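Local coordinates for protein ultraspiracle (Drosophila melanogaster, PDB 1HG4) that probably acts as a ligand-regulated transcription factor of the nuclear hormone receptor family, whose ligand-binding domain is locked here in an inactive conformation with a phospholipid bound, at residues 62-67 / 260-265; 71-76 / 82-87; 161-166 / 237-242; 179-184 / 231-236. One frame throughout, in Å; residues are numbered along the deposited sequence.

Contact 1 (62-67 / 260-265); sequences QMVEYA and ELFLEQ
Gln265, on the short C-terminal helix 258-266, reaches over Val64 to the carboxylate of Glu65 on helix 46-68. Its CB lies 4.0 Å from Val64 CG1, at the start of an extended chain. CG stands anti to the backbone N (chi1 -167°), which sends the chain out toward helix 46-68 and brings CG to 3.7 Å from Glu65 OE2. Farther on, CD rests 3.6 Å from Val64 CG1, and OE1 remains over the same valine, 3.8 Å from its CB. The tip atom NE2 donates to Glu65 OE2 at 2.7 Å in a nearly straight bond (170°), and it also lies 3.3 Å from Val64 CB. The oxygen lies in the amide plane and accepts through its anti lone pair, with carboxylate and amide almost coplanar. NE2 also donates to Phe61 O, while Glu65 OE2 has a second partner in Arg68, with which it forms a salt bridge. Beside this polar link, Val64 CG2 touches Phe262 CD1 at 3.5 Å, meeting the ring obliquely. An alanine in place of Gln265 would take away the amide and is likely to leave Glu65 OE2 and Phe61 O without this donor and the side of Val64 without its cover. The two segments cross at -55°, and in the nuclear receptor fold helix 258-266 is probably the activation helix, here lying against helices 46-68 and 78-100, consistent with the inactive conformation of this receptor. A buried carboxylate held by both an amide and a guanidinium implies a docking that gains direction from the amide-carboxylate bond while Val64 and Phe262 add apolar packing.

Contact 2 (71-76 / 82-87); sequences PHFAQV and VILLKA
Phe73, Leu84 and Leu85 carry this contact, in which the turn after helix 46-68 folds back on the helix that follows it. The phenylalanine has the largest share of buried surface. Its CG is anti to the backbone N (chi1 -170°), and this rotation carries the ring out of the turn toward helix 78-100. There the ring meets two consecutive leucines with different atoms. CE1 comes to 3.8 Å from Leu84 CD1 and also to 4.1 Å from Leu84 CB, the ring and the leucine running alongside each other with opposite headings. CZ, the far end of the ring, lies 3.9 Å from Leu85 CG, and here Leu85 comes in roughly perpendicular to Phe73. Both leucines come up obliquely to the ring, and the joint is wholly apolar. A serine in place of Phe73 would probably open a gap between the turn and the helix, leaving Leu84 CD1 and Leu85 CG without their aromatic partner. The sequence from Phe73 to Lys86 fits the signature motif of nuclear receptor ligand-binding domains, which probably makes this turn-to-helix packing a family feature. Around the contact, Ala67 at the end of helix 46-68 packs on both Phe73 and Leu85; Leu84 continues to Ile200 on helix 197-218, and Leu85 touches Phe262 and Leu266 on helix 258-266.

Contact 3 (161-166 / 237-242); sequences LSELSV and RSISLK
Ile239 meets Leu164 tip to tip, its CD1 lying 3.8 Å from Leu164 CD1 and 4.0 Å from Leu164 CG. The pair joins helix 154-171 to helix 225-250 within the layered, all-helical sandwich of the nuclear receptor ligand-binding domain. Ile239 holds CG1 anti to its carbonyl carbon (chi1 -65°), and with an extended second torsion the chain delivers its terminal methyl straight across the interface. The same methyl has a looser neighbour in Glu163 CB, at 4.2 Å. Only the aliphatic base of that glutamate takes part in the contact; its carboxylate forms a salt bridge with Arg159, one turn earlier on its own helix. Ile239 also packs on Arg159 and Ile160 of helix 154-171, and Leu164 on Ala98 of helix 78-100. The bound phospholipid lies about 8 Å from the Ile239 side chain, so the contact is near the lipid, but Ile239 does not touch it. Helix 154-171 is not regular here: a wider pi-type turn spans 161-166, and Val166 N bonds to Leu161 O at 2.8 Å.

Contact 4 (179-184 / 231-236); sequences SCLKAI and LRLPAL
Leu233 faces two residues one turn apart on helix 175-186, Leu181 and Ile184, and divides its branches between them. This is helix-to-helix packing inside the antiparallel helical sandwich of the nuclear receptor ligand-binding domain, joining helix 175-186 to the long helix 225-250. Leu233 and Ile184 are set nearly perpendicular, and Leu233 CD1 settles 3.8 Å from Ile184 CG2. That methyl stands anti to the isoleucine's backbone N, the ethyl branch being rotated beside the N (chi1 -72°), which is why the CG2 branch is the one to meet the leucine. The other branch of Leu233 turns to Leu181, where the two CD2 methyls approach to 4.4 Å, a looser fit. All three residues direct their side chains at the opposing segment, and the interface between them is a small apolar patch. Ile184 also packs on Val207 and Tyr208 of helix 197-218, so that helix adjoins the patch through Ile184. Arg232, although its CB also starts out toward helix 175-186, carries its end away from it and makes a weak hydrogen bond to Glu163 O. Helix 225-250 is kinked at this level, the backbone N of Leu233 and of Pro234 lacking bonds to the preceding turn. Leu233 CD2 also lies 4.2 Å from Leu181 O, a backbone oxygen.

Every touching residue of contacts 1 and 2 is buried, whereas the largely buried contacts 3 and 4 each include a partly exposed one, Glu163 and Leu233. Contact 1 alone pairs a polar bond with apolar packing, on the C-terminal helix; contact 2 sets an aromatic ring on leucines, and contacts 3 and 4 are aliphatic. Contacts 1 and 2 adjoin, with centres about 9 Å apart, and Leu263 packs on Val82. Contacts 3 and 4 share helix 225-250, with centres about 11 Å apart and their other helices consecutive in the chain. Both lie across the chain's centre from contact 1; Tyr66, on the 62-67 segment, packs only loosely near the backbone of Lys182 and Ala183.

Contact 1 (62-67 / 260-265)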
# COMPACT_ATOMS: atom_id res chain seq x y z
N GLN A 62 4.90 -2.65 -30.03
CA GLN A 62 3.48 -2.64 -29.71
C GLN A 62 3.25 -2.70 -28.21
O GLN A 62 2.37 -2.02 -27.68
CB GLN A 62 2.79 -3.81 -30.41
CG GLN A 62 2.62 -3.60 -31.91
CD GLN A 62 2.41 -4.90 -32.67
OE1 GLN A 62 1.64 -5.76 -32.26
NE2 GLN A 62 3.10 -5.03 -33.80
N MET A 63 4.07 -3.50 -27.53
CA MET A 63 3.97 -3.66 -26.09
C MET A 63 4.14 -2.33 -25.38
O MET A 63 3.39 -2.01 -24.46
CB MET A 63 5.02 -4.64 -25.58
CG MET A 63 4.93 -4.89 -24.09
SD MET A 63 6.36 -5.75 -23.46
CE MET A 63 6.26 -7.29 -24.44
N VAL A 64 5.14 -1.57 -25.81
CA VAL A 64 5.42 -0.27 -25.22
C VAL A 64 4.20 0.65 -25.37
O VAL A 64 3.81 1.32 -24.42
CB VAL A 64 6.67 0.38 -25.87
CG1 VAL A 64 6.82 1.82 -25.40
CG2 VAL A 64 7.90 -0.42 -25.50
N GLU A 65 3.60 0.67 -26.56
CA GLU A 65 2.43 1.51 -26.79
C GLU A 65 1.24 0.99 -26.00
O GLU A 65 0.37 1.76 -25.59
CB GLU A 65 2.10 1.57 -28.28
CG GLU A 65 3.18 2.26 -29.12
CD GLU A 65 3.64 3.59 -28.56
OE1 GLU A 65 2.79 4.42 -28.17
OE2 GLU A 65 4.85 3.83 -28.52
N TYR A 66 1.22 -0.32 -25.79
CA TYR A 66 0.16 -0.95 -25.00
C TYR A 66 0.22 -0.41 -23.56
O TYR A 66 -0.79 0.05 -23.04
CB TYR A 66 0.36 -2.47 -25.01
CG TYR A 66 -0.19 -3.19 -23.81
CD1 TYR A 66 -1.56 -3.32 -23.60
CD2 TYR A 66 0.68 -3.79 -22.88
CE1 TYR A 66 -2.06 -4.03 -22.50
CE2 TYR A 66 0.19 -4.50 -21.78
CZ TYR A 66 -1.17 -4.62 -21.60
OH TYR A 66 -1.62 -5.37 -20.54
N ALA A 67 1.40 -0.48 -22.94
CA ALA A 67 1.59 0.00 -21.58
C ALA A 67 1.31 1.50 -21.50
O ALA A 67 0.77 2.00 -20.53
CB ALA A 67 3.01 -0.28 -21.11
N GLU A 260 17.37 1.32 -22.28
CA GLU A 260 17.51 2.50 -23.11
C GLU A 260 16.49 2.53 -24.23
O GLU A 260 15.88 3.56 -24.50
CB GLU A 260 18.91 2.57 -23.71
CG GLU A 260 19.98 3.09 -22.76
CD GLU A 260 21.36 3.08 -23.39
OE1 GLU A 260 21.49 3.52 -24.57
OE2 GLU A 260 22.32 2.64 -22.72
N LEU A 261 16.30 1.39 -24.89
CA LEU A 261 15.36 1.32 -26.00
C LEU A 261 13.94 1.64 -25.53
O LEU A 261 13.20 2.34 -26.23
CB LEU A 261 15.42 -0.07 -26.65
CG LEU A 261 16.73 -0.46 -27.38
CD1 LEU A 261 17.92 -0.34 -26.45
CD2 LEU A 261 16.63 -1.89 -27.86
N PHE A 262 13.56 1.15 -24.36
CA PHE A 262 12.24 1.41 -23.80
C PHE A 262 12.10 2.89 -23.46
O PHE A 262 11.11 3.54 -23.78
CB PHE A 262 12.02 0.59 -22.52
CG PHE A 262 11.66 -0.85 -22.75
CD1 PHE A 262 10.95 -1.23 -23.88
CD2 PHE A 262 12.00 -1.82 -21.81
CE1 PHE A 262 10.57 -2.56 -24.08
CE2 PHE A 262 11.63 -3.16 -21.98
CZ PHE A 262 10.91 -3.54 -23.12
N LEU A 263 13.12 3.42 -22.80
CA LEU A 263 13.14 4.82 -22.39
C LEU A 263 12.97 5.74 -23.59
O LEU A 263 12.24 6.73 -23.53
CB LEU A 263 14.46 5.14 -21.70
CG LEU A 263 14.43 6.07 -20.49
CD1 LEU A 263 15.87 6.40 -20.10
CD2 LEU A 263 13.67 7.34 -20.81
N GLU A 264 13.66 5.40 -24.68
CA GLU A 264 13.61 6.22 -25.88
C GLU A 264 12.25 6.20 -26.56
O GLU A 264 11.79 7.24 -27.05
CB GLU A 264 14.71 5.79 -26.85
CG GLU A 264 16.10 5.77 -26.17
CD GLU A 264 17.25 5.51 -27.13
OE1 GLU A 264 17.10 4.63 -28.02
OE2 GLU A 264 18.31 6.17 -26.98
N GLN A 265 11.58 5.05 -26.60
CA GLN A 265 10.27 5.01 -27.23
C GLN A 265 9.27 5.75 -26.34
O GLN A 265 8.41 6.48 -26.84
CB GLN A 265 9.78 3.58 -27.47
CG GLN A 265 8.57 3.51 -28.41
CD GLN A 265 8.11 2.10 -28.71
OE1 GLN A 265 8.92 1.19 -28.86
NE2 GLN A 265 6.80 1.92 -28.84

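Contact 2 (71-76 / 82-87)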
# COMPACT_ATOMS: atom_id res chain seq x y z
N PRO A 71 -4.16 2.16 -17.89
CA PRO A 71 -4.54 3.06 -16.79
C PRO A 71 -3.40 3.31 -15.80
O PRO A 71 -2.81 2.37 -15.27
CB PRO A 71 -5.71 2.33 -16.13
CG PRO A 71 -6.35 1.60 -17.28
CD PRO A 71 -5.14 1.06 -18.04
N HIS A 72 -3.10 4.60 -15.60
CA HIS A 72 -2.06 5.06 -14.66
C HIS A 72 -0.59 4.85 -15.03
O HIS A 72 0.28 5.53 -14.48
CB HIS A 72 -2.29 4.47 -13.26
CG HIS A 72 -3.56 4.94 -12.62
ND1 HIS A 72 -3.60 6.02 -11.77
CD2 HIS A 72 -4.84 4.52 -12.77
CE1 HIS A 72 -4.85 6.25 -11.42
NE2 HIS A 72 -5.62 5.36 -12.01
N PHE A 73 -0.32 3.92 -15.95
CA PHE A 73 1.06 3.62 -16.36
C PHE A 73 1.91 4.85 -16.66
O PHE A 73 2.99 5.02 -16.09
CB PHE A 73 1.07 2.71 -17.59
CG PHE A 73 2.43 2.18 -17.93
CD1 PHE A 73 3.01 1.17 -17.16
CD2 PHE A 73 3.15 2.69 -19.00
CE1 PHE A 73 4.27 0.67 -17.46
CE2 PHE A 73 4.42 2.20 -19.30
CZ PHE A 73 4.98 1.20 -18.54
N ALA A 74 1.42 5.70 -17.57
CA ALA A 74 2.16 6.91 -17.96
C ALA A 74 2.32 7.90 -16.82
O ALA A 74 3.04 8.90 -16.96
CB ALA A 74 1.47 7.58 -19.14
N GLN A 75 1.65 7.65 -15.70
CA GLN A 75 1.76 8.55 -14.58
C GLN A 75 2.92 8.25 -13.65
O GLN A 75 3.52 9.16 -13.09
CB GLN A 75 0.46 8.59 -13.77
CG GLN A 75 -0.48 9.66 -14.26
CD GLN A 75 -0.76 9.53 -15.74
OE1 GLN A 75 -1.40 8.57 -16.19
NE2 GLN A 75 -0.28 10.49 -16.52
N VAL A 76 3.25 6.99 -13.47
CA VAL A 76 4.35 6.68 -12.59
C VAL A 76 5.59 7.30 -13.21
O VAL A 76 5.63 7.58 -14.41
CB VAL A 76 4.53 5.17 -12.42
CG1 VAL A 76 3.20 4.56 -12.04
CG2 VAL A 76 5.09 4.54 -13.67
N VAL A 82 10.13 2.12 -17.14
CA VAL A 82 11.18 1.36 -17.80
C VAL A 82 11.39 0.03 -17.09
O VAL A 82 11.54 -1.00 -17.75
CB VAL A 82 12.51 2.17 -17.82
CG1 VAL A 82 13.69 1.27 -18.16
CG2 VAL A 82 12.41 3.31 -18.83
N ILE A 83 11.40 0.06 -15.76
CA ILE A 83 11.61 -1.15 -14.98
C ILE A 83 10.48 -2.16 -15.15
O ILE A 83 10.71 -3.37 -15.27
CB ILE A 83 11.80 -0.81 -13.47
CG1 ILE A 83 13.12 -0.05 -13.28
CG2 ILE A 83 11.83 -2.08 -12.62
CD1 ILE A 83 13.37 0.37 -11.84
N LEU A 84 9.25 -1.66 -15.19
CA LEU A 84 8.08 -2.52 -15.35
C LEU A 84 8.13 -3.25 -16.68
O LEU A 84 7.85 -4.45 -16.73
CB LEU A 84 6.79 -1.70 -15.26
CG LEU A 84 6.52 -1.08 -13.88
CD1 LEU A 84 5.39 -0.07 -13.95
CD2 LEU A 84 6.20 -2.19 -12.90
N LEU A 85 8.47 -2.53 -17.74
CA LEU A 85 8.55 -3.14 -19.06
C LEU A 85 9.68 -4.16 -19.14
O LEU A 85 9.53 -5.22 -19.75
CB LEU A 85 8.73 -2.06 -20.12
CG LEU A 85 7.50 -1.20 -20.40
CD1 LEU A 85 7.87 -0.03 -21.30
CD2 LEU A 85 6.43 -2.05 -21.06
N LYS A 86 10.82 -3.85 -18.53
CA LYS A 86 11.97 -4.74 -18.55
C LYS A 86 11.66 -6.04 -17.81
O LYS A 86 12.16 -7.12 -18.16
CB LYS A 86 13.17 -4.04 -17.90
CG LYS A 86 14.38 -4.91 -17.69
CD LYS A 86 15.02 -5.30 -19.01
CE LYS A 86 16.16 -6.28 -18.79
NZ LYS A 86 17.10 -5.78 -17.74
N ALA A 87 10.83 -5.96 -16.78
CA ALA A 87 10.50 -7.15 -16.00
C ALA A 87 9.39 -8.00 -16.60
O ALA A 87 9.40 -9.20 -16.43
CB ALA A 87 10.14 -6.75 -14.56

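Contact 3 (161-166 / 237-242)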
# COMPACT_ATOMS: atom_id res chain seq x y z
N LEU A 161 3.39 -25.16 -24.62
CA LEU A 161 2.12 -25.71 -25.07
C LEU A 161 1.44 -26.61 -24.06
O LEU A 161 0.21 -26.64 -23.99
CB LEU A 161 2.31 -26.46 -26.40
CG LEU A 161 2.79 -25.57 -27.55
CD1 LEU A 161 3.17 -26.41 -28.75
CD2 LEU A 161 1.69 -24.60 -27.90
N SER A 162 2.21 -27.36 -23.28
CA SER A 162 1.63 -28.25 -22.28
C SER A 162 1.22 -27.51 -21.01
O SER A 162 0.11 -27.69 -20.50
CB SER A 162 2.61 -29.35 -21.93
OG SER A 162 2.92 -30.12 -23.08
N GLU A 163 2.13 -26.67 -20.51
CA GLU A 163 1.90 -25.92 -19.28
C GLU A 163 1.03 -24.66 -19.40
O GLU A 163 0.46 -24.20 -18.41
CB GLU A 163 3.24 -25.57 -18.65
CG GLU A 163 4.01 -26.81 -18.22
CD GLU A 163 5.37 -26.50 -17.62
OE1 GLU A 163 5.43 -25.63 -16.73
OE2 GLU A 163 6.37 -27.13 -18.04
N LEU A 164 0.91 -24.11 -20.60
CA LEU A 164 0.10 -22.92 -20.77
C LEU A 164 -1.09 -23.14 -21.71
O LEU A 164 -2.24 -23.17 -21.26
CB LEU A 164 0.97 -21.77 -21.27
CG LEU A 164 2.12 -21.40 -20.31
CD1 LEU A 164 3.04 -20.39 -20.96
CD2 LEU A 164 1.56 -20.86 -18.99
N SER A 165 -0.81 -23.31 -23.00
CA SER A 165 -1.87 -23.52 -23.99
C SER A 165 -2.90 -24.59 -23.62
O SER A 165 -4.10 -24.32 -23.58
CB SER A 165 -1.27 -23.86 -25.36
OG SER A 165 -0.48 -22.79 -25.86
N VAL A 166 -2.43 -25.80 -23.36
CA VAL A 166 -3.32 -26.90 -23.00
C VAL A 166 -4.17 -26.57 -21.78
O VAL A 166 -5.39 -26.70 -21.83
CB VAL A 166 -2.52 -28.22 -22.75
CG1 VAL A 166 -3.42 -29.30 -22.15
CG2 VAL A 166 -1.94 -28.72 -24.07
N ARG A 237 6.10 -17.40 -15.57
CA ARG A 237 7.37 -16.82 -15.13
C ARG A 237 8.54 -17.77 -15.31
O ARG A 237 9.60 -17.39 -15.80
CB ARG A 237 7.30 -16.39 -13.67
CG ARG A 237 8.56 -15.68 -13.22
CD ARG A 237 8.53 -15.26 -11.76
NE ARG A 237 9.80 -14.65 -11.37
CZ ARG A 237 10.13 -14.32 -10.13
NH1 ARG A 237 9.28 -14.52 -9.13
NH2 ARG A 237 11.32 -13.78 -9.88
N SER A 238 8.36 -19.02 -14.89
CA SER A 238 9.41 -20.01 -15.02
C SER A 238 9.85 -20.22 -16.47
O SER A 238 11.03 -20.22 -16.77
CB SER A 238 8.96 -21.33 -14.42
OG SER A 238 10.03 -22.25 -14.41
N ILE A 239 8.88 -20.41 -17.36
CA ILE A 239 9.17 -20.62 -18.78
C ILE A 239 9.85 -19.38 -19.34
O ILE A 239 10.82 -19.46 -20.10
CB ILE A 239 7.87 -20.89 -19.57
CG1 ILE A 239 7.24 -22.21 -19.09
CG2 ILE A 239 8.16 -20.94 -21.05
CD1 ILE A 239 5.91 -22.51 -19.73
N SER A 240 9.33 -18.23 -18.96
CA SER A 240 9.84 -16.94 -19.40
C SER A 240 11.31 -16.75 -19.01
O SER A 240 12.10 -16.16 -19.77
CB SER A 240 8.94 -15.84 -18.81
OG SER A 240 9.49 -14.55 -18.99
N LEU A 241 11.71 -17.24 -17.84
CA LEU A 241 13.10 -17.11 -17.41
C LEU A 241 14.02 -17.97 -18.27
O LEU A 241 15.15 -17.56 -18.57
CB LEU A 241 13.23 -17.49 -15.93
CG LEU A 241 12.60 -16.47 -14.96
CD1 LEU A 241 12.57 -17.02 -13.53
CD2 LEU A 241 13.39 -15.16 -15.01
N LYS A 242 13.56 -19.15 -18.69
CA LYS A 242 14.37 -20.02 -19.53
C LYS A 242 14.54 -19.39 -20.92
O LYS A 242 15.62 -19.48 -21.52
CB LYS A 242 13.73 -21.40 -19.68
CG LYS A 242 13.22 -21.98 -18.37
CD LYS A 242 14.31 -22.09 -17.29
CE LYS A 242 13.69 -22.27 -15.90
NZ LYS A 242 12.84 -23.49 -15.85

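Contact 4 (179-184 / 231-236)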
# COMPACT_ATOMS: atom_id res chain seq x y z
N SER A 179 -6.47 -10.88 -20.79
CA SER A 179 -6.14 -9.47 -20.64
C SER A 179 -5.86 -9.17 -19.18
O SER A 179 -4.93 -8.43 -18.87
CB SER A 179 -7.28 -8.59 -21.13
OG SER A 179 -7.40 -8.70 -22.52
N CYS A 180 -6.68 -9.73 -18.28
CA CYS A 180 -6.50 -9.52 -16.84
C CYS A 180 -5.17 -10.10 -16.36
O CYS A 180 -4.41 -9.45 -15.63
CB CYS A 180 -7.66 -10.13 -16.04
SG CYS A 180 -9.23 -9.20 -16.12
N LEU A 181 -4.87 -11.33 -16.78
CA LEU A 181 -3.61 -11.95 -16.37
C LEU A 181 -2.41 -11.13 -16.83
O LEU A 181 -1.43 -10.94 -16.09
CB LEU A 181 -3.52 -13.38 -16.92
CG LEU A 181 -4.50 -14.39 -16.30
CD1 LEU A 181 -4.28 -15.77 -16.93
CD2 LEU A 181 -4.29 -14.46 -14.78
N LYS A 182 -2.48 -10.61 -18.05
CA LYS A 182 -1.38 -9.83 -18.58
C LYS A 182 -1.19 -8.52 -17.83
O LYS A 182 -0.07 -8.05 -17.62
CB LYS A 182 -1.59 -9.58 -20.07
CG LYS A 182 -1.59 -10.87 -20.88
CD LYS A 182 -1.36 -10.62 -22.36
CE LYS A 182 -2.51 -9.88 -23.00
NZ LYS A 182 -2.29 -9.69 -24.46
N ALA A 183 -2.30 -7.92 -17.40
CA ALA A 183 -2.19 -6.68 -16.65
C ALA A 183 -1.59 -7.00 -15.27
O ALA A 183 -0.70 -6.27 -14.79
CB ALA A 183 -3.58 -6.02 -16.51
N ILE A 184 -2.05 -8.08 -14.64
CA ILE A 184 -1.51 -8.45 -13.32
C ILE A 184 0.01 -8.51 -13.44
O ILE A 184 0.74 -8.07 -12.54
CB ILE A 184 -2.08 -9.83 -12.83
CG1 ILE A 184 -3.55 -9.68 -12.46
CG2 ILE A 184 -1.30 -10.38 -11.64
CD1 ILE A 184 -4.29 -10.96 -12.49
N LEU A 231 -2.89 -19.58 -11.02
CA LEU A 231 -1.85 -20.60 -10.98
C LEU A 231 -1.00 -20.64 -12.26
O LEU A 231 0.13 -21.12 -12.24
CB LEU A 231 -2.46 -21.99 -10.75
CG LEU A 231 -2.91 -22.35 -9.34
CD1 LEU A 231 -3.45 -23.78 -9.34
CD2 LEU A 231 -1.75 -22.21 -8.36
N ARG A 232 -1.55 -20.16 -13.37
CA ARG A 232 -0.79 -20.16 -14.61
C ARG A 232 0.37 -19.16 -14.58
O ARG A 232 1.35 -19.33 -15.30
CB ARG A 232 -1.71 -19.83 -15.79
CG ARG A 232 -2.81 -20.87 -16.05
CD ARG A 232 -2.21 -22.24 -16.34
NE ARG A 232 -2.02 -23.04 -15.12
CZ ARG A 232 -0.92 -23.74 -14.85
NH1 ARG A 232 0.09 -23.76 -15.70
NH2 ARG A 232 -0.84 -24.43 -13.72
N LEU A 233 0.28 -18.14 -13.72
CA LEU A 233 1.32 -17.12 -13.64
C LEU A 233 2.71 -17.65 -13.28
O LEU A 233 3.70 -17.26 -13.91
CB LEU A 233 0.92 -16.02 -12.65
CG LEU A 233 -0.26 -15.16 -13.12
CD1 LEU A 233 -0.56 -14.09 -12.08
CD2 LEU A 233 0.06 -14.53 -14.47
N PRO A 234 2.81 -18.51 -12.26
CA PRO A 234 4.12 -19.05 -11.89
C PRO A 234 4.76 -19.86 -13.04
O PRO A 234 5.97 -19.80 -13.26
CB PRO A 234 3.81 -19.91 -10.68
CG PRO A 234 2.69 -19.17 -10.05
CD PRO A 234 1.81 -18.85 -11.24
N ALA A 235 3.94 -20.60 -13.76
CA ALA A 235 4.45 -21.40 -14.87
C ALA A 235 4.89 -20.46 -15.99
O ALA A 235 5.85 -20.74 -16.71
CB ALA A 235 3.37 -22.36 -15.36
N LEU A 236 4.20 -19.34 -16.13
CA LEU A 236 4.55 -18.37 -17.16
C LEU A 236 5.91 -17.77 -16.83
O LEU A 236 6.78 -17.65 -17.70
CB LEU A 236 3.50 -17.26 -17.24
CG LEU A 236 3.03 -16.85 -18.64
CD1 LEU A 236 2.16 -15.60 -18.53
CD2 LEU A 236 4.22 -16.60 -19.55